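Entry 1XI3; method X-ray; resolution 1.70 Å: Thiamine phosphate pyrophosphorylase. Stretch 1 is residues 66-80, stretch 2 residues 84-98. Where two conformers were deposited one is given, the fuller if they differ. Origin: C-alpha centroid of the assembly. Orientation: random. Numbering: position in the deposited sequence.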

ATOM      1  N   THR A  66      -1.985   7.473  19.984  1.00 14.83           N
ATOM      2  CA  THR A  66      -3.362   7.846  19.905  1.00 13.90           C
ATOM      3  C   THR A  66      -4.196   7.152  20.987  1.00 15.75           C
ATOM      4  O   THR A  66      -5.024   7.777  21.624  1.00 15.12           O
ATOM      5  CB  THR A  66      -3.970   7.641  18.498  1.00 14.37           C
ATOM      6  OG1 THR A  66      -3.796   6.281  18.060  1.00 12.18           O
ATOM      7  CG2 THR A  66      -3.287   8.664  17.518  1.00 12.02           C
ATOM      8  N   ARG A  67      -3.967   5.875  21.201  1.00 16.21           N
ATOM      9  CA  ARG A  67      -4.727   5.153  22.238  1.00 16.38           C
ATOM     10  C   ARG A  67      -4.507   5.764  23.628  1.00 16.98           C
ATOM     11  O   ARG A  67      -5.449   5.868  24.440  1.00 16.85           O
ATOM     12  CB  ARG A  67      -4.380   3.685  22.213  1.00 14.57           C
ATOM     13  CG  ARG A  67      -5.150   2.956  21.176  1.00 14.53           C
ATOM     14  CD  ARG A  67      -4.609   1.619  20.868  1.00 15.17           C
ATOM     15  NE  ARG A  67      -5.527   0.936  19.968  1.00 17.57           N
ATOM     16  CZ  ARG A  67      -5.274  -0.183  19.327  1.00 16.07           C
ATOM     17  NH1 ARG A  67      -4.099  -0.779  19.407  1.00 16.55           N
ATOM     18  NH2 ARG A  67      -6.229  -0.700  18.553  1.00 18.10           N
ATOM     19  N   GLU A  68      -3.291   6.212  23.872  1.00 17.98           N
ATOM     20  CA  GLU A  68      -2.949   6.819  25.167  1.00 20.98           C
ATOM     21  C   GLU A  68      -3.741   8.082  25.435  1.00 20.53           C
ATOM     22  O   GLU A  68      -4.017   8.437  26.597  1.00 19.17           O
ATOM     23  CB  GLU A  68      -1.466   7.134  25.209  1.00 22.12           C
ATOM     24  CG  GLU A  68      -1.009   7.780  26.489  1.00 29.15           C
ATOM     25  CD  GLU A  68       0.449   8.159  26.462  1.00 32.42           C
ATOM     26  OE1 GLU A  68       0.845   8.965  27.351  1.00 38.82           O
ATOM     27  OE2 GLU A  68       1.191   7.689  25.558  1.00 31.54           O
ATOM     28  N   TYR A  69      -4.080   8.791  24.368  1.00 18.07           N
ATOM     29  CA  TYR A  69      -4.879  10.027  24.454  1.00 16.64           C
ATOM     30  C   TYR A  69      -6.365   9.849  24.032  1.00 14.61           C
ATOM     31  O   TYR A  69      -7.111  10.835  23.921  1.00 20.35           O
ATOM     32  CB  TYR A  69      -4.201  11.093  23.617  1.00 19.49           C
ATOM     33  CG  TYR A  69      -2.919  11.604  24.188  1.00 18.43           C
ATOM     34  CD1 TYR A  69      -1.743  10.951  23.932  1.00 17.62           C
ATOM     35  CD2 TYR A  69      -2.872  12.770  24.977  1.00 21.31           C
ATOM     36  CE1 TYR A  69      -0.538  11.397  24.429  1.00 22.59           C
ATOM     37  CE2 TYR A  69      -1.653  13.231  25.480  1.00 22.03           C
ATOM     38  CZ  TYR A  69      -0.497  12.537  25.207  1.00 23.79           C
ATOM     39  OH  TYR A  69       0.744  12.945  25.667  1.00 25.34           O
ATOM     40  N   ASP A  70      -6.805   8.611  23.835  1.00 16.21           N
ATOM     41  CA  ASP A  70      -8.178   8.300  23.450  1.00 19.94           C
ATOM     42  C   ASP A  70      -8.547   9.046  22.159  1.00 19.42           C
ATOM     43  O   ASP A  70      -9.656   9.562  22.005  1.00 23.42           O
ATOM     44  CB  ASP A  70      -9.179   8.630  24.580  1.00 22.62           C
ATOM     45  CG  ASP A  70      -8.951   7.779  25.838  1.00 28.17           C
ATOM     46  N   ALA A  71      -7.583   9.121  21.253  1.00 15.16           N
ATOM     47  CA  ALA A  71      -7.814   9.763  19.952  1.00 12.42           C
ATOM     48  C   ALA A  71      -7.954   8.708  18.878  1.00 11.65           C
ATOM     49  O   ALA A  71      -7.389   7.624  18.944  1.00 13.93           O
ATOM     50  CB  ALA A  71      -6.721  10.723  19.615  1.00 13.25           C
ATOM     51  N   LEU A  72      -8.758   9.057  17.874  1.00 10.53           N
ATOM     52  CA  LEU A  72      -8.877   8.249  16.678  1.00 10.96           C
ATOM     53  C   LEU A  72      -7.594   8.363  15.819  1.00  9.64           C
ATOM     54  O   LEU A  72      -6.917   9.403  15.791  1.00 10.90           O
ATOM     55  CB  LEU A  72     -10.077   8.693  15.869  1.00 12.45           C
ATOM     56  CG  LEU A  72     -11.463   8.358  16.466  1.00 13.90           C
ATOM     57  CD1 LEU A  72     -12.605   8.782  15.551  1.00 16.36           C
ATOM     58  CD2 LEU A  72     -11.544   6.871  16.845  1.00 17.98           C
ATOM     59  N   PHE A  73      -7.306   7.260  15.116  1.00 11.17           N
ATOM     60  CA  PHE A  73      -6.131   7.143  14.248  1.00  9.28           C
ATOM     61  C   PHE A  73      -6.507   6.645  12.860  1.00  8.72           C
ATOM     62  O   PHE A  73      -7.076   5.548  12.697  1.00 10.71           O
ATOM     63  CB  PHE A  73      -5.106   6.199  14.855  1.00 10.18           C
ATOM     64  CG  PHE A  73      -3.840   6.098  14.088  1.00  8.00           C
ATOM     65  CD1 PHE A  73      -3.233   7.236  13.557  1.00  8.89           C
ATOM     66  CD2 PHE A  73      -3.238   4.875  13.877  1.00 11.39           C
ATOM     67  CE1 PHE A  73      -2.055   7.116  12.790  1.00 12.47           C
ATOM     68  CE2 PHE A  73      -1.995   4.790  13.122  1.00 13.22           C
ATOM     69  CZ  PHE A  73      -1.448   5.929  12.624  1.00 11.90           C
ATOM     70  N   PHE A  74      -6.180   7.475  11.852  1.00  8.55           N
ATOM     71  CA  PHE A  74      -6.441   7.167  10.461  1.00  7.07           C
ATOM     72  C   PHE A  74      -5.162   7.144   9.703  1.00  9.07           C
ATOM     73  O   PHE A  74      -4.222   7.860  10.038  1.00  9.59           O
ATOM     74  CB  PHE A  74      -7.322   8.292   9.848  1.00  9.77           C
ATOM     75  CG  PHE A  74      -8.664   8.346  10.475  1.00 11.82           C
ATOM     76  CD1 PHE A  74      -9.652   7.442  10.099  1.00 12.34           C
ATOM     77  CD2 PHE A  74      -8.908   9.212  11.545  1.00 10.04           C
ATOM     78  CE1 PHE A  74     -10.896   7.461  10.756  1.00 11.57           C
ATOM     79  CE2 PHE A  74     -10.146   9.237  12.167  1.00 10.34           C
ATOM     80  CZ  PHE A  74     -11.113   8.349  11.787  1.00 12.55           C
ATOM     81  N   VAL A  75      -5.137   6.330   8.648  1.00  8.84           N
ATOM     82  CA  VAL A  75      -4.049   6.341   7.678  1.00  9.24           C
ATOM     83  C   VAL A  75      -4.576   6.859   6.332  1.00  9.85           C
ATOM     84  O   VAL A  75      -5.613   6.404   5.868  1.00  9.62           O
ATOM     85  CB  VAL A  75      -3.430   4.929   7.503  1.00  8.97           C
ATOM     86  CG1 VAL A  75      -2.307   4.957   6.479  1.00 11.88           C
ATOM     87  CG2 VAL A  75      -2.913   4.432   8.848  1.00 11.82           C
ATOM     88  N   ASP A  76      -3.832   7.784   5.712  1.00  8.94           N
ATOM     89  CA  ASP A  76      -4.189   8.266   4.366  1.00 10.35           C
ATOM     90  C   ASP A  76      -3.863   7.175   3.340  1.00  8.53           C
ATOM     91  O   ASP A  76      -2.747   6.634   3.375  1.00  9.58           O
ATOM     92  CB  ASP A  76      -3.428   9.518   4.004  1.00 10.72           C
ATOM     93  CG  ASP A  76      -3.929  10.124   2.714  1.00 16.09           C
ATOM     94  OD1 ASP A  76      -3.085  10.416   1.867  1.00 20.28           O
ATOM     95  OD2 ASP A  76      -5.150  10.254   2.563  1.00 15.63           O
ATOM     96  N   ASP A  77      -4.857   6.832   2.496  1.00  9.62           N
ATOM     97  CA  ASP A  77      -4.685   5.937   1.319  1.00  9.91           C
ATOM     98  C   ASP A  77      -4.555   4.476   1.712  1.00 11.74           C
ATOM     99  O   ASP A  77      -5.409   3.646   1.366  1.00 11.65           O
ATOM    100  CB  ASP A  77      -3.446   6.451   0.537  1.00  9.84           C
ATOM    101  CG  ASP A  77      -3.126   5.714  -0.761  1.00 14.03           C
ATOM    102  OD1 ASP A  77      -2.220   6.250  -1.486  1.00 12.12           O
ATOM    103  OD2 ASP A  77      -3.667   4.650  -1.073  1.00 12.58           O
ATOM    104  N   ARG A  78      -3.498   4.167   2.447  1.00 10.41           N
ATOM    105  CA  ARG A  78      -2.977   2.798   2.542  1.00  8.66           C
ATOM    106  C   ARG A  78      -3.762   1.897   3.491  1.00 10.00           C
ATOM    107  O   ARG A  78      -3.534   1.900   4.713  1.00  9.18           O
ATOM    108  CB  ARG A  78      -1.445   2.828   2.909  1.00  9.08           C
ATOM    109  CG  ARG A  78      -0.586   3.494   1.853  1.00 12.46           C
ATOM    110  CD  ARG A  78      -0.453   2.558   0.637  1.00 13.88           C
ATOM    111  NE  ARG A  78       0.277   1.367   1.012  1.00 12.45           N
ATOM    112  CZ  ARG A  78       1.608   1.275   0.994  1.00 13.94           C
ATOM    113  NH1 ARG A  78       2.346   2.266   0.578  1.00 14.06           N
ATOM    114  NH2 ARG A  78       2.183   0.182   1.407  1.00 15.15           N
ATOM    115  N   VAL A  79      -4.662   1.085   2.914  1.00 10.48           N
ATOM    116  CA  VAL A  79      -5.489   0.143   3.682  1.00  8.40           C
ATOM    117  C   VAL A  79      -4.613  -0.974   4.324  1.00 11.23           C
ATOM    118  O   VAL A  79      -4.889  -1.453   5.433  1.00 11.35           O
ATOM    119  CB  VAL A  79      -6.554  -0.452   2.786  1.00  9.68           C
ATOM    120  CG1 VAL A  79      -7.306  -1.565   3.495  1.00 11.85           C
ATOM    121  CG2 VAL A  79      -7.490   0.614   2.268  1.00  9.48           C
ATOM    122  N   ASP A  80      -3.552  -1.376   3.635  1.00  9.87           N
ATOM    123  CA  ASP A  80      -2.621  -2.392   4.168  1.00 10.65           C
ATOM    124  C   ASP A  80      -2.013  -1.901   5.464  1.00 10.73           C
ATOM    125  O   ASP A  80      -1.982  -2.623   6.479  1.00 10.97           O
ATOM    126  CB  ASP A  80      -1.515  -2.784   3.181  1.00 12.91           C
ATOM    127  CG  ASP A  80      -0.733  -1.602   2.612  1.00 12.48           C
ATOM    128  OD1 ASP A  80      -1.314  -0.518   2.433  1.00 13.26           O
ATOM    129  OD2 ASP A  80       0.483  -1.805   2.306  1.00 12.20           O
ATOM    130  N   ALA A  84      -2.565  -3.303   9.238  1.00 12.34           N
ATOM    131  CA  ALA A  84      -1.379  -3.857   9.921  1.00 11.47           C
ATOM    132  C   ALA A  84      -1.161  -3.175  11.277  1.00 13.46           C
ATOM    133  O   ALA A  84      -0.735  -3.832  12.227  1.00 13.75           O
ATOM    134  CB  ALA A  84      -0.187  -3.700   9.117  1.00 12.58           C
ATOM    135  N   VAL A  85      -1.456  -1.881  11.371  1.00 10.61           N
ATOM    136  CA  VAL A  85      -1.271  -1.137  12.649  1.00 11.47           C
ATOM    137  C   VAL A  85      -2.557  -0.992  13.487  1.00 11.93           C
ATOM    138  O   VAL A  85      -2.545  -0.350  14.558  1.00 14.09           O
ATOM    139  CB  VAL A  85      -0.585   0.219  12.421  1.00 11.11           C
ATOM    140  CG1 VAL A  85       0.661   0.046  11.578  1.00 11.12           C
ATOM    141  CG2 VAL A  85      -1.551   1.251  11.857  1.00 12.97           C
ATOM    142  N   ASP A  86      -3.646  -1.637  13.049  1.00 11.03           N
ATOM    143  CA  ASP A  86      -4.942  -1.575  13.709  1.00 14.47           C
ATOM    144  C   ASP A  86      -5.430  -0.163  13.890  1.00 12.49           C
ATOM    145  O   ASP A  86      -5.993   0.233  14.900  1.00 11.48           O
ATOM    146  CB  ASP A  86      -4.911  -2.308  15.052  1.00 18.00           C
ATOM    147  CG  ASP A  86      -6.286  -2.746  15.523  1.00 20.95           C
ATOM    148  OD1 ASP A  86      -6.420  -3.022  16.755  1.00 23.37           O
ATOM    149  OD2 ASP A  86      -7.249  -2.801  14.708  1.00 19.39           O
ATOM    150  N   ALA A  87      -5.265   0.636  12.845  1.00  9.92           N
ATOM    151  CA  ALA A  87      -5.851   1.956  12.853  1.00 10.62           C
ATOM    152  C   ALA A  87      -7.353   1.892  12.904  1.00  9.25           C
ATOM    153  O   ALA A  87      -7.969   0.869  12.524  1.00 11.85           O
ATOM    154  CB  ALA A  87      -5.404   2.716  11.601  1.00 12.45           C
ATOM    155  N   ASP A  88      -7.968   2.978  13.356  1.00 10.20           N
ATOM    156  CA  ASP A  88      -9.405   3.084  13.377  1.00 11.20           C
ATOM    157  C   ASP A  88      -9.997   3.170  11.966  1.00 10.65           C
ATOM    158  O   ASP A  88     -11.122   2.722  11.743  1.00 12.29           O
ATOM    159  CB  ASP A  88      -9.842   4.252  14.214  1.00 13.85           C
ATOM    160  CG  ASP A  88      -9.361   4.120  15.671  1.00 15.32           C
ATOM    161  OD1 ASP A  88      -9.773   3.137  16.343  1.00 18.71           O
ATOM    162  OD2 ASP A  88      -8.568   4.937  16.102  1.00 13.30           O
ATOM    163  N   GLY A  89      -9.229   3.759  11.033  1.00 10.00           N
ATOM    164  CA  GLY A  89      -9.760   3.954   9.690  1.00  9.72           C
ATOM    165  C   GLY A  89      -8.732   4.348   8.678  1.00  8.27           C
ATOM    166  O   GLY A  89      -7.532   4.427   8.951  1.00  8.46           O
ATOM    167  N   VAL A  90      -9.242   4.601   7.480  1.00  9.98           N
ATOM    168  CA  VAL A  90      -8.418   5.008   6.339  1.00  9.09           C
ATOM    169  C   VAL A  90      -9.153   6.161   5.630  1.00  9.77           C
ATOM    170  O   VAL A  90     -10.385   6.192   5.598  1.00 11.37           O
ATOM    171  CB  VAL A  90      -8.191   3.830   5.358  1.00  9.20           C
ATOM    172  CG1 VAL A  90      -9.534   3.300   4.821  1.00 10.81           C
ATOM    173  CG2 VAL A  90      -7.225   4.206   4.257  1.00 11.84           C
ATOM    174  N   GLN A  91      -8.385   7.109   5.122  1.00 10.43           N
ATOM    175  CA  GLN A  91      -8.914   8.210   4.309  1.00  9.87           C
ATOM    176  C   GLN A  91      -8.645   7.877   2.841  1.00 10.95           C
ATOM    177  O   GLN A  91      -7.505   7.528   2.489  1.00 10.24           O
ATOM    178  CB  GLN A  91      -8.197   9.523   4.668  1.00 12.50           C
ATOM    179  CG  GLN A  91      -8.730  10.730   3.918  1.00 14.38           C
ATOM    180  CD  GLN A  91     -10.030  11.162   4.462  1.00 19.86           C
ATOM    181  OE1 GLN A  91     -10.356  10.869   5.634  1.00 21.64           O
ATOM    182  NE2 GLN A  91     -10.822  11.864   3.635  1.00 19.37           N
ATOM    183  N   LEU A  92      -9.670   8.012   2.013  1.00  9.56           N
ATOM    184  CA  LEU A  92      -9.578   7.636   0.602  1.00  9.13           C
ATOM    185  C   LEU A  92     -10.027   8.775  -0.311  1.00 12.15           C
ATOM    186  O   LEU A  92     -11.118   9.296  -0.156  1.00 11.29           O
ATOM    187  CB  LEU A  92     -10.452   6.415   0.311  1.00 10.22           C
ATOM    188  CG  LEU A  92     -10.123   5.143   1.085  1.00  9.17           C
ATOM    189  CD1 LEU A  92     -11.203   4.106   0.846  1.00 11.15           C
ATOM    190  CD2 LEU A  92      -8.767   4.616   0.753  1.00 12.11           C
ATOM    191  N   GLY A  93      -9.173   9.062  -1.285  1.00 12.40           N
ATOM    192  CA  GLY A  93      -9.417  10.067  -2.313  1.00 13.64           C
ATOM    193  C   GLY A  93      -9.541   9.442  -3.692  1.00 12.68           C
ATOM    194  O   GLY A  93      -9.472   8.228  -3.873  1.00 10.45           O
ATOM    195  N   PRO A  94      -9.727  10.295  -4.705  1.00 14.65           N
ATOM    196  CA  PRO A  94      -9.952   9.861  -6.103  1.00 17.10           C
ATOM    197  C   PRO A  94      -8.854   8.953  -6.696  1.00 16.02           C
ATOM    198  O   PRO A  94      -9.154   8.177  -7.626  1.00 18.38           O
ATOM    199  CB  PRO A  94     -10.010  11.187  -6.869  1.00 16.99           C
ATOM    200  CG  PRO A  94     -10.324  12.208  -5.869  1.00 20.44           C
ATOM    201  CD  PRO A  94      -9.801  11.754  -4.544  1.00 17.40           C
ATOM    202  N   GLU A  95      -7.609   9.061  -6.212  1.00 15.05           N
ATOM    203  CA  GLU A  95      -6.481   8.214  -6.695  1.00 14.60           C
ATOM    204  C   GLU A  95      -6.249   6.980  -5.831  1.00 14.46           C
ATOM    205  O   GLU A  95      -5.266   6.263  -6.019  1.00 11.69           O
ATOM    206  CB  GLU A  95      -5.205   9.041  -6.753  1.00 19.95           C
ATOM    207  CG  GLU A  95      -5.314  10.246  -7.726  1.00 24.08           C
ATOM    208  N   ASP A  96      -7.166   6.719  -4.897  1.00 11.76           N
ATOM    209  CA  ASP A  96      -6.947   5.630  -3.943  1.00  9.86           C
ATOM    210  C   ASP A  96      -7.872   4.448  -4.247  1.00 11.28           C
ATOM    211  O   ASP A  96      -8.661   4.458  -5.216  1.00 14.22           O
ATOM    212  CB  ASP A  96      -7.160   6.134  -2.509  1.00 10.17           C
ATOM    213  CG  ASP A  96      -6.203   7.240  -2.112  1.00 14.33           C
ATOM    214  OD1 ASP A  96      -6.595   8.019  -1.197  1.00 14.77           O
ATOM    215  OD2 ASP A  96      -5.091   7.375  -2.695  1.00 12.28           O
ATOM    216  N   MET A  97      -7.801   3.415  -3.419  1.00 11.98           N
ATOM    217  CA  MET A  97      -8.726   2.307  -3.565  1.00 12.60           C
ATOM    218  C   MET A  97     -10.160   2.766  -3.539  1.00 11.43           C
ATOM    219  O   MET A  97     -10.523   3.588  -2.732  1.00 11.70           O
ATOM    220  CB  MET A  97      -8.525   1.320  -2.406  1.00 11.96           C
ATOM    221  CG  MET A  97      -9.192   0.013  -2.659  0.65 15.19           C
ATOM    222  SD  MET A  97      -8.652  -1.228  -1.503  0.65 14.78           S
ATOM    223  CE  MET A  97      -6.976  -1.579  -2.113  0.65 11.77           C
ATOM    224  N   PRO A  98     -10.995   2.254  -4.459  1.00 13.47           N
ATOM    225  CA  PRO A  98     -12.430   2.611  -4.400  1.00 13.12           C
ATOM    226  C   PRO A  98     -13.045   2.228  -3.058  1.00 12.69           C
ATOM    227  O   PRO A  98     -12.674   1.213  -2.473  1.00 12.95           O
ATOM    228  CB  PRO A  98     -13.039   1.773  -5.517  1.00 15.22           C
ATOM    229  CG  PRO A  98     -11.911   1.580  -6.474  1.00 16.97           C
ATOM    230  CD  PRO A  98     -10.678   1.418  -5.625  1.00 15.58           C
TER
HETATM  231  O   HOH W   1      -3.455  -3.385  18.128  1.00 23.86           O
HETATM  232  O   HOH W   2      -5.640  10.159  -0.085  1.00 19.21           O
HETATM  233  O   HOH W   3      -6.024   3.267  -1.176  1.00 12.02           O

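The backbone pairing identifies two parallel neighbouring strands, 72-76 and 89-92, with Phe-74, Val-75 and Asp-76 in register with Gly-89, Val-90 and Gln-91 at CA-CA separations of 4.7 to 4.8 Å. The hydrogen bonds alternate in direction, as a parallel ladder requires: Gly-89 N to Phe-73 O (3.3 Å), Val-75 N to Gly-89 O (3.1 Å), Gln-91 N to Val-75 O (3.0 Å) and Asp-77 N to Gln-91 O (2.7 Å). The last three have N-H...acceptor angles of 160-161°, whereas the first reaches 142°. Phe-73 O also accepts from Asp-88 N at 2.8 Å, but the 126° angle makes that bond weak. Away from the sheet, Ala-84 N donates to Asp-80 O (2.9 Å, 156°).

Side-chain polar contacts flank this ladder. Asp-88 OD2 accepts from Phe-73 N (2.8 Å, 151°), so a carboxylate serves the strand's backbone ahead of the first bridge. Arg-67 NH2 forms a salt bridge with Asp-86 OD1 (2.9 Å, 157°), the oxygen lying near the guanidinium plane; water 1 also links Arg-67 NH1 to Asp-86 OD1.

Carboxylates meet without a direct bond where Asp-77 OD1 lies 3.3 Å from Asp-96 OD2, a pair of acceptors. Nearby, water 2 donates to both Asp-76 OD2 (2.7 Å) and Asp-96 OD1 (2.6 Å), bridging the stretches.

Apolar packing involves Phe-73, whose CE2 meets Val-85 CG2 at the ring edge (3.8 Å) and whose CD2 is 3.8 Å from Ala-87 CB. Val-79 CG2 approaches Val-90 CG2 (4.1 Å) and Met-97 SD (4.4 Å). At Gly-89, the absent side chain matters: an ideal CB would lie 2.7 Å from Phe-74 CE1, a clash, so the ring occupies space that a CB would need.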